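Long-range contacts in amino acid amide racemase (Ochrobactrum anthropi, PDB 6GIO), which binds pyridoxal-5'-phosphate and belongs to the class-III aminotransferase family of PLP-dependent proteins: residues Thr124-Arg129 with Gln282-His287; Gly40-Leu45 with Arg378-Gly383; Gly211-Pro216 with Thr387-Asn392. All coordinates share one frame; numbering follows the deposited sequence.

Interaction 1 of 3, residues Thr124-Arg129 with Gln282-His287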
loop_
_atom_site.group_PDB
_atom_site.type_symbol
_atom_site.label_atom_id
_atom_site.label_comp_id
_atom_site.label_asym_id
_atom_site.label_seq_id
_atom_site.Cartn_x
_atom_site.Cartn_y
_atom_site.Cartn_z
ATOM N N THR C 124 -6.069 9.642 16.418
ATOM C CA THR C 124 -5.855 11.019 16.901
ATOM C C THR C 124 -7.082 11.871 16.569
ATOM O O THR C 124 -7.596 12.583 17.441
ATOM C CB THR C 124 -4.590 11.617 16.330
ATOM O OG1 THR C 124 -4.583 11.406 14.929
ATOM C CG2 THR C 124 -3.384 10.928 16.915
ATOM N N ALA C 125 -7.601 11.718 15.349
ATOM C CA ALA C 125 -8.729 12.522 14.891
ATOM C C ALA C 125 -9.968 12.190 15.701
ATOM O O ALA C 125 -10.632 13.092 16.148
ATOM C CB ALA C 125 -8.993 12.326 13.395
ATOM N N ALA C 126 -10.241 10.901 15.958
ATOM C CA ALA C 126 -11.507 10.515 16.617
ATOM C C ALA C 126 -11.499 10.781 18.113
ATOM O O ALA C 126 -12.539 11.142 18.716
ATOM C CB ALA C 126 -11.802 9.046 16.343
ATOM N N THR C 127 -10.335 10.581 18.728
ATOM C CA THR C 127 -10.174 10.799 20.182
ATOM C C THR C 127 -10.008 12.261 20.548
ATOM O O THR C 127 -10.285 12.661 21.700
ATOM C CB THR C 127 -8.946 10.058 20.769
ATOM O OG1 THR C 127 -7.725 10.547 20.191
ATOM C CG2 THR C 127 -9.078 8.527 20.556
ATOM N N LYS C 128 -9.502 13.029 19.588
ATOM C CA LYS C 128 -9.096 14.431 19.784
ATOM C C LYS C 128 -7.957 14.554 20.787
ATOM O O LYS C 128 -7.816 15.557 21.468
ATOM C CB LYS C 128 -10.287 15.328 20.180
ATOM C CG LYS C 128 -11.346 15.306 19.103
ATOM C CD LYS C 128 -12.665 15.893 19.555
ATOM C CE LYS C 128 -13.643 15.848 18.392
ATOM N NZ LYS C 128 -14.766 16.791 18.597
ATOM N N ARG C 129 -7.149 13.512 20.851
ATOM C CA ARG C 129 -5.934 13.509 21.621
ATOM C C ARG C 129 -4.750 13.312 20.656
ATOM O O ARG C 129 -4.860 12.617 19.698
ATOM C CB ARG C 129 -6.003 12.369 22.611
ATOM C CG ARG C 129 -7.215 12.383 23.538
ATOM C CD ARG C 129 -7.142 11.140 24.372
ATOM N NE ARG C 129 -8.175 11.018 25.380
ATOM C CZ ARG C 129 -8.111 10.199 26.415
ATOM N NH1 ARG C 129 -7.029 9.440 26.621
ATOM N NH2 ARG C 129 -9.115 10.174 27.275
ATOM N N GLN C 282 -16.790 1.200 16.223
ATOM C CA GLN C 282 -17.486 1.994 15.192
ATOM C C GLN C 282 -17.315 3.513 15.349
ATOM O O GLN C 282 -17.119 4.245 14.376
ATOM C CB GLN C 282 -18.977 1.639 15.134
ATOM C CG GLN C 282 -19.695 2.425 14.054
ATOM C CD GLN C 282 -21.163 2.159 14.008
ATOM O OE1 GLN C 282 -21.792 1.842 15.033
ATOM N NE2 GLN C 282 -21.745 2.284 12.801
ATOM N N TRP C 283 -17.338 3.986 16.581
ATOM C CA TRP C 283 -17.247 5.418 16.802
ATOM C C TRP C 283 -15.909 5.967 16.298
ATOM O O TRP C 283 -15.853 7.082 15.855
ATOM C CB TRP C 283 -17.515 5.794 18.273
ATOM C CG TRP C 283 -16.429 5.457 19.280
ATOM C CD1 TRP C 283 -16.292 4.303 19.997
ATOM C CD2 TRP C 283 -15.363 6.302 19.695
ATOM N NE1 TRP C 283 -15.193 4.372 20.798
ATOM C CE2 TRP C 283 -14.615 5.597 20.644
ATOM C CE3 TRP C 283 -14.974 7.596 19.363
ATOM C CZ2 TRP C 283 -13.488 6.144 21.262
ATOM C CZ3 TRP C 283 -13.845 8.127 19.956
ATOM C CH2 TRP C 283 -13.118 7.400 20.898
ATOM N N VAL C 284 -14.856 5.170 16.307
ATOM C CA VAL C 284 -13.582 5.583 15.684
ATOM C C VAL C 284 -13.598 5.368 14.171
ATOM O O VAL C 284 -13.216 6.259 13.399
ATOM C CB VAL C 284 -12.412 4.759 16.268
ATOM C CG1 VAL C 284 -11.096 5.034 15.529
ATOM C CG2 VAL C 284 -12.294 5.006 17.758
ATOM N N MET C 285 -14.020 4.179 13.757
ATOM C CA MET C 285 -13.824 3.713 12.393
ATOM C C MET C 285 -14.741 4.430 11.397
ATOM O O MET C 285 -14.415 4.583 10.205
ATOM C CB MET C 285 -13.983 2.194 12.329
ATOM C CG MET C 285 -12.982 1.450 13.177
ATOM S SD MET C 285 -11.240 1.717 12.713
ATOM C CE MET C 285 -11.214 1.113 11.043
ATOM N N ASP C 286 -15.880 4.894 11.905
ATOM C CA ASP C 286 -16.802 5.719 11.135
ATOM C C ASP C 286 -16.620 7.216 11.403
ATOM O O ASP C 286 -17.550 7.980 11.184
ATOM C CB ASP C 286 -18.252 5.340 11.455
ATOM C CG ASP C 286 -18.667 4.041 10.828
ATOM O OD1 ASP C 286 -17.848 3.403 10.090
ATOM O OD2 ASP C 286 -19.839 3.648 11.096
ATOM N N HIS C 287 -15.433 7.640 11.832
ATOM C CA HIS C 287 -15.181 9.053 12.242
ATOM C C HIS C 287 -15.625 10.057 11.166
ATOM O O HIS C 287 -16.283 11.026 11.478
ATOM C CB HIS C 287 -13.696 9.260 12.580
ATOM C CG HIS C 287 -13.278 10.692 12.646
ATOM N ND1 HIS C 287 -13.619 11.516 13.697
ATOM C CD2 HIS C 287 -12.524 11.444 11.804
ATOM C CE1 HIS C 287 -13.115 12.720 13.491
ATOM N NE2 HIS C 287 -12.459 12.710 12.341
#
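The end of one helix packs on a short helix and the turn after it, A126 against V284 and H287, at the surface of the PLP-binding domain. The contact joins the last turn of helix 112-127, whose first residues line the cofactor pocket, to the short helix 282-285 that follows strand 276-281. No hydrogen bond crosses it, so the fit rests on shape. A126 sits at the middle of the contact: its CB lies 3.9 Å from V284 CA and 4.2 Å from V284 CG1, between the two flat side chains of W283 and H287. The indole of W283 comes in at its rim, with CZ3 3.5 Å from A126 O and that oxygen near the ring plane. Chi1 of 73° sets CG of W283 between the backbone N and the carbonyl carbon. Within its own helix, V284 CG2 sits 3.7 Å above the indole plane, over its centre, and backs the ring.

H287 works differently, presenting a face rather than an edge. The peptide between A125 and A126 lies over its imidazole, with A125 C and A126 N both displaced toward the rim, while F291 meets the same side chain edge-to-face. Beneath the contact, L234 of the central sheet touches T127, W283 and V284. The helix end is shaped by T127, whose OG1 is bonded to L123 O and also accepts from R129 N at 3.1 Å, an ST turn. On the same side of the imidazole as that peptide, the methyl of A125 stands above the ring's NE2 corner, its CB 3.6 Å from H287 NE2.

Interaction 2 of 3, residues Gly40-Leu45 with Arg378-Gly383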
loop_
_atom_site.group_PDB
_atom_site.type_symbol
_atom_site.label_atom_id
_atom_site.label_comp_id
_atom_site.label_asym_id
_atom_site.label_seq_id
_atom_site.Cartn_x
_atom_site.Cartn_y
_atom_site.Cartn_z
ATOM N N GLY C 40 17.876 -21.095 -12.251
ATOM C CA GLY C 40 18.696 -22.291 -12.416
ATOM C C GLY C 40 17.981 -23.540 -11.881
ATOM O O GLY C 40 18.329 -24.646 -12.241
ATOM N N GLY C 41 16.972 -23.393 -11.022
ATOM C CA GLY C 41 16.149 -24.520 -10.648
ATOM C C GLY C 41 16.326 -25.076 -9.248
ATOM O O GLY C 41 15.530 -25.909 -8.819
ATOM N N ARG C 42 17.320 -24.632 -8.496
ATOM C CA ARG C 42 17.555 -25.231 -7.161
ATOM C C ARG C 42 16.370 -24.894 -6.240
ATOM O O ARG C 42 15.870 -23.778 -6.251
ATOM C CB ARG C 42 18.859 -24.714 -6.577
ATOM C CG ARG C 42 19.428 -25.523 -5.407
ATOM C CD ARG C 42 20.863 -25.091 -5.070
ATOM N NE ARG C 42 20.965 -23.661 -4.745
ATOM C CZ ARG C 42 21.072 -23.137 -3.517
ATOM N NH1 ARG C 42 21.104 -23.901 -2.440
ATOM N NH2 ARG C 42 21.151 -21.819 -3.362
ATOM N N SER C 43 15.940 -25.864 -5.458
ATOM C CA SER C 43 14.756 -25.748 -4.611
ATOM C C SER C 43 15.140 -25.474 -3.163
ATOM O O SER C 43 15.687 -26.342 -2.507
ATOM C CB SER C 43 13.956 -27.042 -4.695
ATOM O OG SER C 43 13.059 -27.176 -3.603
ATOM N N ILE C 44 14.796 -24.293 -2.646
ATOM C CA ILE C 44 15.260 -23.838 -1.322
ATOM C C ILE C 44 14.140 -23.928 -0.288
ATOM O O ILE C 44 13.043 -23.495 -0.548
ATOM C CB ILE C 44 15.705 -22.378 -1.400
ATOM C CG1 ILE C 44 16.713 -22.188 -2.544
ATOM C CG2 ILE C 44 16.280 -21.886 -0.061
ATOM C CD1 ILE C 44 17.949 -23.039 -2.433
ATOM N N LEU C 45 14.429 -24.477 0.887
ATOM C CA LEU C 45 13.433 -24.548 1.957
ATOM C C LEU C 45 13.199 -23.144 2.536
ATOM O O LEU C 45 14.131 -22.488 2.963
ATOM C CB LEU C 45 13.875 -25.536 3.043
ATOM C CG LEU C 45 12.915 -25.635 4.246
ATOM C CD1 LEU C 45 11.494 -26.019 3.848
ATOM C CD2 LEU C 45 13.423 -26.617 5.296
ATOM N N ARG C 378 25.589 -18.984 4.341
ATOM C CA ARG C 378 25.864 -20.406 4.306
ATOM C C ARG C 378 24.575 -21.227 4.352
ATOM O O ARG C 378 24.491 -22.288 3.714
ATOM C CB ARG C 378 26.811 -20.797 5.431
ATOM C CG ARG C 378 27.278 -22.242 5.418
ATOM C CD ARG C 378 28.042 -22.546 4.133
ATOM N NE ARG C 378 28.536 -23.915 4.113
ATOM C CZ ARG C 378 28.961 -24.541 3.011
ATOM N NH1 ARG C 378 28.931 -23.928 1.830
ATOM N NH2 ARG C 378 29.376 -25.785 3.087
ATOM N N GLY C 379 23.577 -20.767 5.117
ATOM C CA GLY C 379 22.234 -21.380 5.073
ATOM C C GLY C 379 21.673 -21.485 3.653
ATOM O O GLY C 379 21.188 -22.527 3.199
ATOM N N TYR C 380 21.713 -20.369 2.975
ATOM C CA TYR C 380 21.309 -20.273 1.599
ATOM C C TYR C 380 22.061 -21.300 0.717
ATOM O O TYR C 380 21.435 -22.005 -0.069
ATOM C CB TYR C 380 21.529 -18.830 1.127
ATOM C CG TYR C 380 21.785 -18.710 -0.334
ATOM C CD1 TYR C 380 20.719 -18.736 -1.243
ATOM C CD2 TYR C 380 23.104 -18.593 -0.834
ATOM C CE1 TYR C 380 20.950 -18.638 -2.596
ATOM C CE2 TYR C 380 23.345 -18.505 -2.194
ATOM C CZ TYR C 380 22.263 -18.523 -3.060
ATOM O OH TYR C 380 22.452 -18.415 -4.407
ATOM N N GLN C 381 23.375 -21.420 0.864
ATOM C CA GLN C 381 24.121 -22.397 0.028
ATOM C C GLN C 381 23.736 -23.828 0.391
ATOM O O GLN C 381 23.739 -24.686 -0.442
ATOM C CB GLN C 381 25.615 -22.252 0.225
ATOM C CG GLN C 381 26.171 -20.940 -0.179
ATOM C CD GLN C 381 27.687 -20.958 -0.037
ATOM O OE1 GLN C 381 28.215 -21.185 1.043
ATOM N NE2 GLN C 381 28.384 -20.720 -1.133
ATOM N N LEU C 382 23.399 -24.065 1.648
ATOM C CA LEU C 382 22.968 -25.371 2.083
ATOM C C LEU C 382 21.496 -25.668 1.804
ATOM O O LEU C 382 21.047 -26.783 2.100
ATOM C CB LEU C 382 23.253 -25.566 3.592
ATOM C CG LEU C 382 24.734 -25.464 3.967
ATOM C CD1 LEU C 382 24.881 -25.428 5.490
ATOM C CD2 LEU C 382 25.536 -26.614 3.339
ATOM N N GLY C 383 20.748 -24.695 1.257
ATOM C CA GLY C 383 19.357 -24.934 0.833
ATOM C C GLY C 383 18.254 -24.448 1.780
ATOM O O GLY C 383 17.127 -24.959 1.750
#
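Backbone meets backbone where L45 N donates to G383 O at 2.9 Å. L45 also bonds to A385, two residues further on, so the pair starts the parallel ladder between strands 43-46 and 384-389. The chain arrives there through a Schellman motif that ends helix 369-382: G383, with a phi of 101°, turns it from helix into strand, and G383 N bonds back to Y380 O.

That same carbonyl takes the side chain of R42. R42 NH1 reaches Y380 O at 3.1 Å, in the carbonyl plane and almost exactly in the plane of the guanidinium, while NH2 adds a weak bond to the same oxygen. Two firm donors, one from the helix end and one from the arginine, therefore grip one carbonyl oxygen. The arginine chain is bent at chi3 (58°), which turns NE out of the extended line of the chain.

R42 also meets the tyrosine ring. Its NH2 lies over one face, 3.3 Å from Y380 CE1, and CZ stands 5.0 Å from the ring centroid, a cation-pi pair in which the guanidinium is nearly perpendicular to the ring. E38 ties the two side chains together from outside, forming a salt bridge with R42 NH2 through OE1 and a hydrogen bond with Y380 OH through OE2; its carboxylate would be expected to offset the arginine's charge. I44 packs alongside: CG2 lies 3.7 Å from G383 O, and CD1 sits 3.2 Å above the guanidinium plane of R42, over its centre.

Interaction 3 of 3, residues Gly211-Pro216 with Thr387-Asn392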
loop_
_atom_site.group_PDB
_atom_site.type_symbol
_atom_site.label_atom_id
_atom_site.label_comp_id
_atom_site.label_asym_id
_atom_site.label_seq_id
_atom_site.Cartn_x
_atom_site.Cartn_y
_atom_site.Cartn_z
ATOM N N GLY C 211 12.596 -5.741 16.631
ATOM C CA GLY C 211 13.396 -5.464 17.818
ATOM C C GLY C 211 14.211 -6.624 18.358
ATOM O O GLY C 211 15.166 -6.406 19.106
ATOM N N GLY C 212 13.859 -7.847 17.962
ATOM C CA GLY C 212 14.591 -9.061 18.345
ATOM C C GLY C 212 13.772 -10.266 18.740
ATOM O O GLY C 212 14.270 -11.133 19.453
ATOM N N LEU C 213 12.534 -10.352 18.261
ATOM C CA LEU C 213 11.606 -11.424 18.636
ATOM C C LEU C 213 11.572 -11.636 20.157
ATOM O O LEU C 213 11.756 -12.757 20.698
ATOM C CB LEU C 213 11.942 -12.691 17.847
ATOM C CG LEU C 213 11.522 -12.583 16.377
ATOM C CD1 LEU C 213 12.375 -13.456 15.466
ATOM C CD2 LEU C 213 10.042 -12.925 16.230
ATOM N N VAL C 214 11.337 -10.524 20.841
ATOM C CA VAL C 214 11.293 -10.499 22.274
ATOM C C VAL C 214 9.898 -10.768 22.811
ATOM O O VAL C 214 8.981 -9.999 22.560
ATOM C CB VAL C 214 11.786 -9.123 22.795
ATOM C CG1 VAL C 214 11.716 -9.052 24.316
ATOM C CG2 VAL C 214 13.201 -8.870 22.336
ATOM N N VAL C 215 9.733 -11.847 23.562
ATOM C CA VAL C 215 8.484 -12.097 24.251
ATOM C C VAL C 215 8.547 -11.380 25.588
ATOM O O VAL C 215 9.459 -11.617 26.399
ATOM C CB VAL C 215 8.240 -13.583 24.541
ATOM C CG1 VAL C 215 6.874 -13.806 25.236
ATOM C CG2 VAL C 215 8.298 -14.399 23.260
ATOM N N PRO C 216 7.558 -10.518 25.858
ATOM C CA PRO C 216 7.622 -9.817 27.115
ATOM C C PRO C 216 7.511 -10.758 28.317
ATOM O O PRO C 216 7.023 -11.886 28.156
ATOM C CB PRO C 216 6.408 -8.879 27.057
ATOM C CG PRO C 216 5.424 -9.627 26.230
ATOM C CD PRO C 216 6.278 -10.302 25.170
ATOM N N THR C 387 16.561 -15.090 7.701
ATOM C CA THR C 387 16.992 -13.688 7.854
ATOM C C THR C 387 17.476 -13.449 9.258
ATOM O O THR C 387 17.463 -14.357 10.067
ATOM C CB THR C 387 15.841 -12.719 7.557
ATOM O OG1 THR C 387 14.792 -12.924 8.509
ATOM C CG2 THR C 387 15.298 -12.959 6.169
ATOM N N TYR C 388 17.913 -12.226 9.553
ATOM C CA TYR C 388 18.069 -11.824 10.944
ATOM C C TYR C 388 17.380 -10.500 11.286
ATOM O O TYR C 388 17.136 -9.648 10.431
ATOM C CB TYR C 388 19.530 -11.734 11.341
ATOM C CG TYR C 388 20.356 -10.805 10.498
ATOM C CD1 TYR C 388 20.410 -9.444 10.745
ATOM C CD2 TYR C 388 21.103 -11.313 9.452
ATOM C CE1 TYR C 388 21.204 -8.605 9.969
ATOM C CE2 TYR C 388 21.891 -10.501 8.683
ATOM C CZ TYR C 388 21.946 -9.157 8.936
ATOM O OH TYR C 388 22.760 -8.415 8.116
ATOM N N VAL C 389 17.100 -10.353 12.566
ATOM C CA VAL C 389 16.467 -9.167 13.084
ATOM C C VAL C 389 17.202 -8.731 14.325
ATOM O O VAL C 389 18.276 -9.261 14.639
ATOM C CB VAL C 389 14.971 -9.428 13.375
ATOM C CG1 VAL C 389 14.269 -9.760 12.059
ATOM C CG2 VAL C 389 14.767 -10.520 14.421
ATOM N N GLY C 390 16.674 -7.704 14.981
ATOM C CA GLY C 390 17.121 -7.330 16.329
ATOM C C GLY C 390 17.791 -5.980 16.363
ATOM O O GLY C 390 18.393 -5.551 15.405
ATOM N N LEU C 391 17.706 -5.309 17.493
ATOM C CA LEU C 391 18.370 -4.011 17.634
ATOM C C LEU C 391 19.899 -4.138 17.497
ATOM O O LEU C 391 20.550 -3.147 17.233
ATOM C CB LEU C 391 18.000 -3.368 18.976
ATOM C CG LEU C 391 16.487 -3.132 19.181
ATOM C CD1 LEU C 391 16.166 -2.593 20.570
ATOM C CD2 LEU C 391 15.891 -2.221 18.125
ATOM N N ASN C 392 20.458 -5.354 17.674
ATOM C CA ASN C 392 21.885 -5.589 17.483
ATOM C C ASN C 392 22.226 -6.447 16.254
ATOM O O ASN C 392 23.349 -6.887 16.115
ATOM C CB ASN C 392 22.458 -6.179 18.772
ATOM C CG ASN C 392 22.274 -5.238 19.967
ATOM O OD1 ASN C 392 22.928 -4.220 20.035
ATOM N ND2 ASN C 392 21.379 -5.575 20.890
#
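Polar contact between G211-P216 and T387-N392 comes down to one carbonyl, G211 O, which receives L391 N at 3.2 Å. The donor stands well above the carbonyl plane, 64° out of it. A second, softer donor reaches the same oxygen: G390 CA lies 3.5 Å from G211 O in a CA-H...O contact. A backbone bond joins G390 to D210, and the side chain of R347 donates through NH2 to G212 O.

Close backbone packing is the next element. G212 CA and G390 CA approach to 3.7 Å, the shortest CA-to-CA distance between the two segments. Both glycines have positive phi, and their backbone angles suit a residue without a side chain.

The two segments belong to different parts of the PLP-dependent aminotransferase fold. Residues 211-216 lie in the loop after strand 199-204 of the large-domain sheet; the same loop supplies the pocket residues E205 and S209. V389, by contrast, ends strand 384-389 of the other mixed sheet. L213 and V214 both face L208 in a G1 beta bulge. The side chain of V389 is about 9 Å from the bound PLP, too far to touch it.

Apolar contacts flank the glycines. V389 CG2, which lies between the backbone N and the carbonyl carbon of its own residue, meets L213 CD1 at 3.9 Å, the two side chains crossing at about a right angle. It also touches G212 CA. Past the glycines, L391 lies against G211, its CG 3.5 Å from G211 O and its CD2 4.1 Å from G211 CA.

All three contacts fall within the class-III aminotransferase part of the chain, yet they hold different regions of the fold. Interactions 2 and 3 have centres 24 Å apart and both reach the same mixed sheet: helix 369-382 leads into strand 384-389, which lies beside strand 43-46, so that 378-383 ends the helix and 387-392 holds the far end of the strand that follows. Interaction 1 is remote, its centre 48 Å from that of interaction 2, on the opposite side of the chain's centre, and 32 Å from that of interaction 3. In sequence, both segments of interaction 1 fall between those of interaction 2, while interaction 3 crosses each of the others, linking the loop after strand 199-204 of the PLP-binding sheet to the C-terminal strands.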